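PDB 5TED: Lmo0488 protein from Listeria monocytogenes serovar 1/2a, which activates transcription of protocatechuate biosynthesis genes in response to shikimate, which occupies the effector-binding domain of this LysR-type regulator, the part of the protein present here. Local coordinates for residues C133-D138 / V142-V147; Q98-Y103 / Y149-M154; V80-E85 / S158-Y163; Y105-D110 / L117-F122. One frame throughout, in Å; residues are numbered along the deposited sequence.

Contact 1. Residues C133-D138 / V142-V147; sequences CYVEED and VGLVSV. With SKM ((3R,4S,5R)-3,4,5-trihydroxycyclohex-1-ene-1-carboxylic acid), chain D.
The apolar part of the contact rests on Leu144, whose CD1 packs against Val135 CG1 at 3.8 Å; the two side chains slide past each other from opposite directions. Leu144 CD1 also lies 4.3 Å from Cys133 SG. On the second subunit, Phe38 packs on both Val135 and Leu144, so this small core continues into the dimer interface.

Backbone hydrogen bonding joins the segments where helix 138-146 begins. Val142 N donates to Asp138 O over 3.0 Å in a straight bond, with an N-H...O angle of 167°, the first-turn bond of the helix. Glu137 occupies the N-cap position, and its OE1 accepts from Ala140 N.

Hydrogen bonds to the ligand form a third group. Asp138 has CG anti to its carbonyl carbon (chi1 -49°), which sends the carboxylate away from the helix partner and into the effector pocket. There both oxygens accept from hydroxyls on the cyclohexene ring of shikimate: Asp138 OD1 from O12 at 2.5 Å and Asp138 OD2 from O11 at 2.8 Å. The third hydroxyl, O7, donates to the backbone O of Glu136, also at 2.8 Å, while the Glu136 side chain turns elsewhere, to Tyr11 and Thr111.

This strand-to-helix connection thus takes a bond from each of the three hydroxyls, as fits an effector site in a periplasmic-binding-protein-like domain; Thr43, Ser61, Ser112, Gly113 and Arg177 bind the ligand as well. Two bonds fix the rotation of the Asp138 carboxylate, and its place at the helix N-terminus probably favours the ionised form, which accepts a hydrogen bond from each hydroxyl.

Contact 2. Residues Q98-Y103 / Y149-M154; sequences QDTADY and YGISIM
Ile151 meets the turn of residues 100-103 chiefly through its terminal methyl. Ile151 CD1 lies 3.7 Å from Tyr103 CB and 3.8 Å from Thr100 CB, so the methyl touches both ends of the turn. CG1 of Ile151 stands between its backbone N and carbonyl carbon (chi1 67°), and the nearly extended second torsion carries CD1 out to this spot. Thr100 and Ile151 meet at a slant, and Tyr103 contributes its CB while its ring heads off to meet His87 edge-to-face.

Hydrogen bonds shape each side but none crosses between the segments. Tyr103 N donates to Thr100 O at 3.0 Å, closing a type I beta turn, and Thr100 OG1 is paired with Leu97 O and with Tyr105 OH. Ile151, next to strand 152-155, is bonded through its backbone to Ser104 and Ile106, which places it beside the strand that follows the turn.

The contact therefore joins the loop between strands 94-95 and 104-108 to the residues around strand 152-155 by purely apolar packing: the polar atom of Thr100 is satisfied outside it, so the atoms that meet across the contact are all carbon, and the packing is hydrophobic.

Contact 3. Residues V80-E85 / S158-Y163; sequences VVVVAE and SSLAHY
Leu160 reaches Val80 and Val82 by an extended side chain: CG lies anti to the carbonyl carbon (chi1 -57°), and CD1 continues anti to CA (chi2 -178°), so that this methyl is the part presented to the strand. Val82 answers with CG2, which its first torsion (-172°) places beside the backbone N while CG1 is anti to that N. Leu160 CD1 stands 4.1 Å from Val82 CG2 and 4.2 Å from Val80 CG2. The two approaches differ: Val80 and Leu160 point at each other tip to tip, whereas Val82 lies at a slant to the leucine. One methyl thus spans two valines, two positions apart on the same side of the strand.

In fold terms the contact lays the loop between strands 152-155 and 165-170 over strand 69-84, which pairs antiparallel with both of those strands in the large mixed sheet of this effector-binding domain. Leu160 lies in a short 3-10 segment, 160-162, with His162 N bonded to Ser159 O at 3.0 Å, and the leucine side chain points toward the strand. No hydrogen bond runs between the segments. Around the methyl contacts, Met154 and Val167 also touch Leu160, and Val142 of helix 138-146 packs on it too.

Two residues of the loop also meet the second subunit. His162 stacks on His162 of the second subunit, and the ring of Tyr163, which has Ser159 O in plane at its edge, meets the ring of His16 of that subunit.

Contact 4. Residues Y105-D110 / L117-F122; sequences YIFFSD and LIDSLF. With SKM ((3R,4S,5R)-3,4,5-trihydroxycyclohex-1-ene-1-carboxylic acid), chain D.
A beta-alpha-beta unit, strand 104-108, helix 115-124 and strand 130-135, is held together here by Tyr105, Phe107 and Phe108 packing against Ile118, Asp119 and Phe122. The strand and helix segments run at 131° to each other, with axes 10.7 Å apart, and their side chains fill the gap without a hydrogen bond between them.

Three rings form an aromatic cluster. Phe122 turns its edge to the face of Tyr105 in a T-shaped pair, the planes at 87° and the centroids 5.5 Å apart. Phe122 CE2 also touches Phe107 CE1, at 3.6 Å.

Phe107 slides past Ile118 as well, its CZ lying 3.8 Å from Ile118 CG2. At the edge of the same ring comes Asp119 OD1, 3.7 Å from Phe107 CE2, with the carboxylate only 11° from coplanar with the ring; this oxygen is also in a salt bridge with Arg115 NE, which would help keep the group in place.

At the end of the strand Phe108 crosses Ile118 at about a right angle. CG1 of Ile118 is anti to the carbonyl carbon, which sends CD1 toward the ring, 3.7 Å from Phe108 CD2. Another atom of that ring, Phe108 CD1, comes within 3.4 Å of shikimate O7.

All four contacts lie within the LysR substrate-binding domain, their centres 11 to 17 Å apart. Contact 3 closes the longest loop along the chain; contact 2 is nested inside it, and contact 4 followed by contact 1 come within contact 2. Contacts 1 and 4 share the neighbouring parallel strands 104-108 and 130-135, and both touch shikimate. Contacts 2 and 3 share the large mixed sheet, where strands 152-155 and 69-84 are neighbours. Val145 of helix 138-146 touches contacts 2 and 3. Contacts 1, 2 and 3 each reach the second subunit, so effector pocket and dimer interface are built from neighbouring parts of one framework.

Contact 1. Residues C133-D138 / V142-V147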
# COMPACT_ATOMS: atom_id res chain seq x y z
N CYS A 133 13.27 -2.69 -12.74
CA CYS A 133 13.25 -2.22 -11.36
C CYS A 133 12.44 -3.20 -10.52
O CYS A 133 11.73 -4.06 -11.04
CB CYS A 133 12.67 -0.81 -11.26
SG CYS A 133 10.95 -0.65 -11.82
N TYR A 134 12.55 -3.05 -9.21
CA TYR A 134 11.73 -3.83 -8.28
C TYR A 134 10.82 -2.92 -7.48
O TYR A 134 11.18 -1.76 -7.18
CB TYR A 134 12.59 -4.66 -7.31
CG TYR A 134 13.43 -5.77 -7.95
CD1 TYR A 134 12.91 -7.03 -8.16
CD2 TYR A 134 14.76 -5.54 -8.32
CE1 TYR A 134 13.67 -8.05 -8.72
CE2 TYR A 134 15.53 -6.55 -8.88
CZ TYR A 134 14.98 -7.80 -9.08
OH TYR A 134 15.72 -8.82 -9.63
N VAL A 135 9.64 -3.43 -7.14
CA VAL A 135 8.71 -2.79 -6.21
C VAL A 135 8.08 -3.89 -5.36
O VAL A 135 8.01 -5.06 -5.76
CB VAL A 135 7.59 -1.95 -6.88
CG1 VAL A 135 8.10 -1.24 -8.11
CG2 VAL A 135 6.40 -2.81 -7.22
N GLU A 136 7.58 -3.50 -4.19
CA GLU A 136 6.92 -4.44 -3.30
C GLU A 136 5.41 -4.38 -3.39
O GLU A 136 4.75 -5.41 -3.52
CB GLU A 136 7.36 -4.21 -1.85
CG GLU A 136 6.64 -5.15 -0.89
CD GLU A 136 7.17 -5.08 0.53
OE1 GLU A 136 6.49 -4.46 1.38
OE2 GLU A 136 8.28 -5.62 0.78
N GLU A 137 4.84 -3.19 -3.36
CA GLU A 137 3.40 -3.02 -3.24
C GLU A 137 2.74 -2.77 -4.60
O GLU A 137 3.37 -2.24 -5.52
CB GLU A 137 3.11 -1.90 -2.24
CG GLU A 137 1.66 -1.64 -2.01
CD GLU A 137 1.15 -0.53 -2.88
OE1 GLU A 137 1.99 0.15 -3.50
OE2 GLU A 137 -0.08 -0.36 -2.94
N ASP A 138 1.47 -3.15 -4.72
CA ASP A 138 0.85 -3.28 -6.04
C ASP A 138 0.52 -1.93 -6.65
O ASP A 138 0.65 -1.76 -7.86
CB ASP A 138 -0.40 -4.15 -5.96
CG ASP A 138 -0.13 -5.43 -5.22
OD1 ASP A 138 -0.09 -5.38 -3.97
OD2 ASP A 138 0.07 -6.47 -5.88
N VAL A 142 1.51 -0.79 -10.59
CA VAL A 142 0.69 -0.30 -11.70
C VAL A 142 0.93 1.20 -11.93
O VAL A 142 0.84 1.69 -13.07
CB VAL A 142 -0.80 -0.63 -11.48
CG1 VAL A 142 -1.37 0.07 -10.26
CG2 VAL A 142 -1.59 -0.31 -12.76
N GLY A 143 1.28 1.94 -10.87
CA GLY A 143 1.63 3.34 -11.05
C GLY A 143 2.75 3.52 -12.06
O GLY A 143 2.67 4.36 -12.96
N LEU A 144 3.80 2.70 -11.95
CA LEU A 144 4.92 2.80 -12.88
C LEU A 144 4.57 2.25 -14.26
O LEU A 144 5.04 2.79 -15.28
CB LEU A 144 6.15 2.08 -12.31
CG LEU A 144 6.79 2.78 -11.10
CD1 LEU A 144 7.71 1.81 -10.38
CD2 LEU A 144 7.56 4.02 -11.54
N VAL A 145 3.73 1.21 -14.34
CA VAL A 145 3.31 0.74 -15.66
C VAL A 145 2.56 1.84 -16.38
O VAL A 145 2.72 2.03 -17.59
CB VAL A 145 2.45 -0.54 -15.57
CG1 VAL A 145 2.04 -0.95 -16.99
CG2 VAL A 145 3.21 -1.67 -14.93
N SER A 146 1.75 2.60 -15.63
CA SER A 146 0.90 3.63 -16.20
C SER A 146 1.70 4.75 -16.86
O SER A 146 1.18 5.43 -17.76
CB SER A 146 0.02 4.22 -15.09
OG SER A 146 -1.08 4.92 -15.62
N VAL A 147 2.96 4.96 -16.47
CA VAL A 147 3.83 5.91 -17.15
C VAL A 147 4.77 5.19 -18.11
O VAL A 147 5.79 5.75 -18.53
CB VAL A 147 4.60 6.80 -16.15
CG1 VAL A 147 3.62 7.66 -15.33
CG2 VAL A 147 5.47 5.97 -15.23
O12 SKM D . 0.90 -7.26 -2.57
C8 SKM D . 2.07 -7.63 -3.29
C6 SKM D . 3.15 -7.80 -2.46
O7 SKM D . 4.31 -8.18 -3.19
C5 SKM D . 2.93 -8.97 -1.32
C4 SKM D . 2.47 -10.24 -1.88
C1 SKM D . 2.60 -11.56 -1.11
O2 SKM D . 3.43 -11.63 -0.16
O3 SKM D . 1.90 -12.57 -1.44
C10 SKM D . 1.75 -10.23 -3.32
C9 SKM D . 1.76 -9.06 -4.14
O11 SKM D . 0.53 -8.95 -4.74

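Contact 2. Residues Q98-Y103 / Y149-M154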
# COMPACT_ATOMS: atom_id res chain seq x y z
N GLN A 98 5.61 -15.88 -22.73
CA GLN A 98 6.80 -15.70 -23.54
C GLN A 98 6.66 -14.54 -24.53
O GLN A 98 7.67 -14.09 -25.08
CB GLN A 98 7.16 -16.97 -24.32
CG GLN A 98 6.11 -17.43 -25.31
CD GLN A 98 6.52 -18.69 -26.07
OE1 GLN A 98 7.49 -19.36 -25.72
NE2 GLN A 98 5.80 -18.99 -27.14
N ASP A 99 5.44 -14.06 -24.78
CA ASP A 99 5.31 -12.89 -25.65
C ASP A 99 5.88 -11.63 -25.02
O ASP A 99 5.97 -10.60 -25.71
CB ASP A 99 3.83 -12.66 -26.01
CG ASP A 99 3.24 -13.78 -26.84
OD1 ASP A 99 4.00 -14.46 -27.57
OD2 ASP A 99 2.00 -14.00 -26.76
N THR A 100 6.27 -11.68 -23.74
CA THR A 100 6.82 -10.52 -23.04
C THR A 100 8.34 -10.50 -23.04
O THR A 100 8.93 -9.60 -22.43
CB THR A 100 6.34 -10.48 -21.57
OG1 THR A 100 6.93 -11.56 -20.83
CG2 THR A 100 4.82 -10.59 -21.49
N ALA A 101 8.98 -11.47 -23.70
CA ALA A 101 10.42 -11.67 -23.54
C ALA A 101 11.22 -10.41 -23.82
O ALA A 101 12.23 -10.15 -23.16
CB ALA A 101 10.89 -12.82 -24.44
N ASP A 102 10.80 -9.62 -24.81
CA ASP A 102 11.60 -8.47 -25.22
C ASP A 102 11.50 -7.27 -24.28
O ASP A 102 12.28 -6.33 -24.44
CB ASP A 102 11.20 -8.04 -26.64
CG ASP A 102 11.58 -9.06 -27.70
OD1 ASP A 102 12.50 -9.88 -27.47
OD2 ASP A 102 10.96 -9.03 -28.78
N TYR A 103 10.58 -7.27 -23.32
CA TYR A 103 10.20 -6.05 -22.63
C TYR A 103 10.68 -6.01 -21.18
O TYR A 103 10.81 -7.04 -20.52
CB TYR A 103 8.68 -5.87 -22.69
CG TYR A 103 8.24 -5.78 -24.12
CD1 TYR A 103 8.59 -4.68 -24.89
CD2 TYR A 103 7.51 -6.80 -24.71
CE1 TYR A 103 8.21 -4.59 -26.21
CE2 TYR A 103 7.12 -6.71 -26.03
CZ TYR A 103 7.48 -5.61 -26.77
OH TYR A 103 7.10 -5.53 -28.09
N TYR A 149 6.94 3.01 -17.68
CA TYR A 149 8.28 2.74 -17.18
C TYR A 149 8.65 1.27 -17.33
O TYR A 149 9.83 0.92 -17.28
CB TYR A 149 8.40 3.20 -15.72
CG TYR A 149 9.84 3.22 -15.24
CD1 TYR A 149 10.77 4.10 -15.80
CD2 TYR A 149 10.27 2.35 -14.27
CE1 TYR A 149 12.10 4.10 -15.38
CE2 TYR A 149 11.60 2.34 -13.83
CZ TYR A 149 12.51 3.22 -14.39
OH TYR A 149 13.81 3.19 -13.95
N GLY A 150 7.66 0.40 -17.53
CA GLY A 150 7.90 -1.01 -17.75
C GLY A 150 6.57 -1.71 -17.90
O GLY A 150 5.51 -1.07 -17.92
N ILE A 151 6.63 -3.03 -18.02
CA ILE A 151 5.43 -3.87 -17.97
C ILE A 151 5.47 -4.65 -16.66
O ILE A 151 6.47 -4.67 -15.96
CB ILE A 151 5.31 -4.82 -19.18
CG1 ILE A 151 6.42 -5.88 -19.16
CG2 ILE A 151 5.27 -4.03 -20.50
CD1 ILE A 151 6.21 -6.97 -20.23
N SER A 152 4.38 -5.35 -16.36
CA SER A 152 4.40 -6.15 -15.14
C SER A 152 3.50 -7.38 -15.28
O SER A 152 2.60 -7.42 -16.12
CB SER A 152 3.98 -5.32 -13.93
OG SER A 152 2.57 -5.14 -13.90
N ILE A 153 3.78 -8.38 -14.45
CA ILE A 153 2.85 -9.47 -14.15
C ILE A 153 2.43 -9.32 -12.70
O ILE A 153 3.28 -9.18 -11.82
CB ILE A 153 3.50 -10.84 -14.40
CG1 ILE A 153 2.55 -11.98 -14.01
CG2 ILE A 153 4.79 -10.97 -13.61
CD1 ILE A 153 3.08 -13.37 -14.37
N MET A 154 1.13 -9.33 -12.44
CA MET A 154 0.63 -9.02 -11.11
C MET A 154 -0.78 -9.57 -10.98
O MET A 154 -1.39 -9.96 -11.97
CB MET A 154 0.66 -7.51 -10.83
CG MET A 154 -0.24 -6.69 -11.74
SD MET A 154 0.04 -4.90 -11.65
CE MET A 154 -0.25 -4.59 -9.90

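Contact 3. Residues V80-E85 / S158-Y163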
# COMPACT_ATOMS: atom_id res chain seq x y z
N VAL A 80 -2.15 -11.58 -14.28
CA VAL A 80 -2.30 -10.95 -15.58
C VAL A 80 -1.01 -10.21 -15.92
O VAL A 80 -0.18 -9.95 -15.05
CB VAL A 80 -3.48 -9.96 -15.63
CG1 VAL A 80 -4.80 -10.69 -15.59
CG2 VAL A 80 -3.39 -8.93 -14.47
N VAL A 81 -0.86 -9.85 -17.19
CA VAL A 81 0.22 -8.96 -17.61
C VAL A 81 -0.38 -7.58 -17.86
O VAL A 81 -1.44 -7.46 -18.50
CB VAL A 81 0.94 -9.51 -18.86
CG1 VAL A 81 1.85 -8.45 -19.45
CG2 VAL A 81 1.76 -10.75 -18.50
N VAL A 82 0.27 -6.54 -17.32
CA VAL A 82 -0.21 -5.17 -17.36
C VAL A 82 0.82 -4.32 -18.10
O VAL A 82 2.02 -4.38 -17.81
CB VAL A 82 -0.48 -4.61 -15.95
CG1 VAL A 82 -1.16 -3.28 -16.03
CG2 VAL A 82 -1.31 -5.61 -15.14
N VAL A 83 0.35 -3.54 -19.07
CA VAL A 83 1.23 -2.76 -19.94
C VAL A 83 0.61 -1.39 -20.10
O VAL A 83 -0.60 -1.21 -19.93
CB VAL A 83 1.43 -3.45 -21.32
CG1 VAL A 83 1.94 -4.88 -21.13
CG2 VAL A 83 0.14 -3.45 -22.13
N ALA A 84 1.46 -0.40 -20.40
CA ALA A 84 0.92 0.93 -20.66
C ALA A 84 -0.06 0.86 -21.83
O ALA A 84 0.03 -0.01 -22.70
CB ALA A 84 2.05 1.93 -20.95
N GLU A 85 -1.00 1.80 -21.85
CA GLU A 85 -2.10 1.71 -22.80
C GLU A 85 -1.64 1.86 -24.25
O GLU A 85 -2.38 1.47 -25.15
CB GLU A 85 -3.18 2.72 -22.41
CG GLU A 85 -2.81 4.18 -22.59
CD GLU A 85 -3.92 5.12 -22.12
OE1 GLU A 85 -3.67 6.34 -22.04
OE2 GLU A 85 -5.03 4.64 -21.79
N SER A 158 -8.96 -4.62 -8.65
CA SER A 158 -9.97 -3.69 -9.16
C SER A 158 -9.36 -2.35 -9.57
O SER A 158 -9.93 -1.66 -10.43
CB SER A 158 -11.07 -3.48 -8.11
OG SER A 158 -10.55 -2.91 -6.92
N SER A 159 -8.24 -1.95 -8.96
CA SER A 159 -7.65 -0.65 -9.24
C SER A 159 -7.04 -0.55 -10.64
O SER A 159 -6.85 0.56 -11.14
CB SER A 159 -6.57 -0.35 -8.20
OG SER A 159 -5.54 -1.33 -8.24
N LEU A 160 -6.72 -1.68 -11.28
CA LEU A 160 -6.05 -1.62 -12.58
C LEU A 160 -6.90 -0.87 -13.61
O LEU A 160 -6.37 -0.15 -14.46
CB LEU A 160 -5.73 -3.04 -13.08
CG LEU A 160 -4.87 -3.92 -12.15
CD1 LEU A 160 -4.56 -5.32 -12.73
CD2 LEU A 160 -3.58 -3.21 -11.71
N ALA A 161 -8.23 -0.99 -13.51
CA ALA A 161 -9.11 -0.34 -14.48
C ALA A 161 -9.03 1.19 -14.44
O ALA A 161 -9.51 1.83 -15.38
CB ALA A 161 -10.55 -0.78 -14.24
N HIS A 162 -8.39 1.78 -13.42
CA HIS A 162 -8.37 3.22 -13.26
C HIS A 162 -7.01 3.84 -13.54
O HIS A 162 -6.81 5.04 -13.30
CB HIS A 162 -8.86 3.57 -11.85
CG HIS A 162 -10.16 2.90 -11.52
ND1 HIS A 162 -11.32 3.15 -12.21
CD2 HIS A 162 -10.45 1.92 -10.63
CE1 HIS A 162 -12.29 2.38 -11.73
NE2 HIS A 162 -11.78 1.63 -10.77
N TYR A 163 -6.09 3.07 -14.09
CA TYR A 163 -4.83 3.58 -14.59
C TYR A 163 -4.81 3.46 -16.11
O TYR A 163 -5.61 2.74 -16.70
CB TYR A 163 -3.63 2.84 -13.97
CG TYR A 163 -3.47 3.08 -12.49
CD1 TYR A 163 -4.30 2.43 -11.58
CD2 TYR A 163 -2.48 3.91 -12.00
CE1 TYR A 163 -4.15 2.62 -10.22
CE2 TYR A 163 -2.33 4.12 -10.62
CZ TYR A 163 -3.18 3.47 -9.74
OH TYR A 163 -3.06 3.63 -8.38

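Contact 4. Residues Y105-D110 / L117-F122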
# COMPACT_ATOMS: atom_id res chain seq x y z
N TYR A 105 10.60 -5.38 -17.23
CA TYR A 105 9.61 -5.57 -16.18
C TYR A 105 9.82 -4.62 -15.01
O TYR A 105 10.95 -4.28 -14.64
CB TYR A 105 9.65 -7.00 -15.64
CG TYR A 105 8.74 -7.93 -16.38
CD1 TYR A 105 9.16 -8.55 -17.55
CD2 TYR A 105 7.47 -8.22 -15.89
CE1 TYR A 105 8.33 -9.41 -18.24
CE2 TYR A 105 6.63 -9.09 -16.56
CZ TYR A 105 7.08 -9.69 -17.73
OH TYR A 105 6.25 -10.53 -18.40
N ILE A 106 8.70 -4.23 -14.42
CA ILE A 106 8.62 -3.77 -13.04
C ILE A 106 8.26 -5.03 -12.27
O ILE A 106 7.13 -5.53 -12.34
CB ILE A 106 7.56 -2.68 -12.87
CG1 ILE A 106 7.94 -1.44 -13.69
CG2 ILE A 106 7.37 -2.35 -11.39
CD1 ILE A 106 6.75 -0.73 -14.26
N PHE A 107 9.25 -5.59 -11.57
CA PHE A 107 9.17 -6.91 -10.96
C PHE A 107 8.92 -6.80 -9.47
O PHE A 107 9.29 -5.81 -8.83
CB PHE A 107 10.49 -7.67 -11.21
CG PHE A 107 10.31 -9.10 -11.66
CD1 PHE A 107 9.82 -9.38 -12.92
CD2 PHE A 107 10.69 -10.16 -10.84
CE1 PHE A 107 9.69 -10.70 -13.35
CE2 PHE A 107 10.55 -11.47 -11.26
CZ PHE A 107 10.05 -11.74 -12.52
N PHE A 108 8.26 -7.82 -8.90
CA PHE A 108 8.11 -7.87 -7.45
C PHE A 108 9.44 -8.16 -6.78
O PHE A 108 10.22 -8.99 -7.25
CB PHE A 108 7.10 -8.95 -7.05
CG PHE A 108 5.66 -8.52 -7.22
CD1 PHE A 108 5.11 -7.55 -6.40
CD2 PHE A 108 4.88 -9.06 -8.23
CE1 PHE A 108 3.79 -7.14 -6.57
CE2 PHE A 108 3.57 -8.64 -8.41
CZ PHE A 108 3.02 -7.69 -7.57
N SER A 109 9.69 -7.48 -5.66
CA SER A 109 10.91 -7.72 -4.89
C SER A 109 10.86 -9.10 -4.24
O SER A 109 9.82 -9.76 -4.18
CB SER A 109 11.09 -6.66 -3.81
OG SER A 109 9.97 -6.67 -2.95
N ASP A 110 12.02 -9.53 -3.72
CA ASP A 110 12.17 -10.84 -3.08
C ASP A 110 11.29 -11.01 -1.86
O ASP A 110 11.05 -12.14 -1.44
CB ASP A 110 13.63 -11.05 -2.65
CG ASP A 110 14.60 -10.98 -3.80
OD1 ASP A 110 14.19 -11.21 -4.96
OD2 ASP A 110 15.78 -10.67 -3.55
N LEU A 117 5.76 -18.43 -7.32
CA LEU A 117 4.91 -18.73 -8.47
C LEU A 117 5.40 -18.02 -9.72
O LEU A 117 5.55 -18.64 -10.79
CB LEU A 117 3.46 -18.33 -8.16
CG LEU A 117 2.45 -18.45 -9.30
CD1 LEU A 117 2.47 -19.86 -9.89
CD2 LEU A 117 1.04 -18.09 -8.85
N ILE A 118 5.64 -16.71 -9.63
CA ILE A 118 6.06 -15.96 -10.81
C ILE A 118 7.36 -16.53 -11.38
O ILE A 118 7.46 -16.80 -12.58
CB ILE A 118 6.18 -14.46 -10.49
CG1 ILE A 118 4.80 -13.82 -10.32
CG2 ILE A 118 7.00 -13.75 -11.58
CD1 ILE A 118 4.82 -12.47 -9.61
N ASP A 119 8.36 -16.71 -10.52
CA ASP A 119 9.63 -17.26 -11.01
C ASP A 119 9.44 -18.62 -11.65
O ASP A 119 10.10 -18.95 -12.65
CB ASP A 119 10.65 -17.35 -9.86
CG ASP A 119 11.09 -15.98 -9.35
OD1 ASP A 119 10.78 -14.96 -10.00
OD2 ASP A 119 11.74 -15.93 -8.29
N SER A 120 8.56 -19.45 -11.09
CA SER A 120 8.37 -20.77 -11.69
C SER A 120 7.71 -20.67 -13.06
O SER A 120 8.05 -21.44 -13.96
CB SER A 120 7.56 -21.67 -10.76
OG SER A 120 6.18 -21.37 -10.80
N LEU A 121 6.82 -19.69 -13.26
CA LEU A 121 6.21 -19.51 -14.57
C LEU A 121 7.25 -19.16 -15.63
O LEU A 121 7.21 -19.67 -16.75
CB LEU A 121 5.13 -18.43 -14.50
CG LEU A 121 3.93 -18.69 -13.58
CD1 LEU A 121 2.91 -17.55 -13.68
CD2 LEU A 121 3.30 -20.00 -13.97
N PHE A 122 8.19 -18.27 -15.29
CA PHE A 122 9.24 -17.91 -16.24
C PHE A 122 10.22 -19.06 -16.44
O PHE A 122 10.70 -19.29 -17.56
CB PHE A 122 10.00 -16.66 -15.78
CG PHE A 122 9.25 -15.37 -15.98
CD1 PHE A 122 9.02 -14.87 -17.26
CD2 PHE A 122 8.81 -14.63 -14.89
CE1 PHE A 122 8.32 -13.68 -17.44
CE2 PHE A 122 8.12 -13.43 -15.06
CZ PHE A 122 7.88 -12.95 -16.34
O12 SKM D . 0.90 -7.26 -2.57
C8 SKM D . 2.07 -7.63 -3.29
C6 SKM D . 3.15 -7.80 -2.46
O7 SKM D . 4.31 -8.18 -3.19
C5 SKM D . 2.93 -8.97 -1.32
C4 SKM D . 2.47 -10.24 -1.88
C1 SKM D . 2.60 -11.56 -1.11
O2 SKM D . 3.43 -11.63 -0.16
O3 SKM D . 1.90 -12.57 -1.44
C10 SKM D . 1.75 -10.23 -3.32
C9 SKM D . 1.76 -9.06 -4.14
O11 SKM D . 0.53 -8.95 -4.74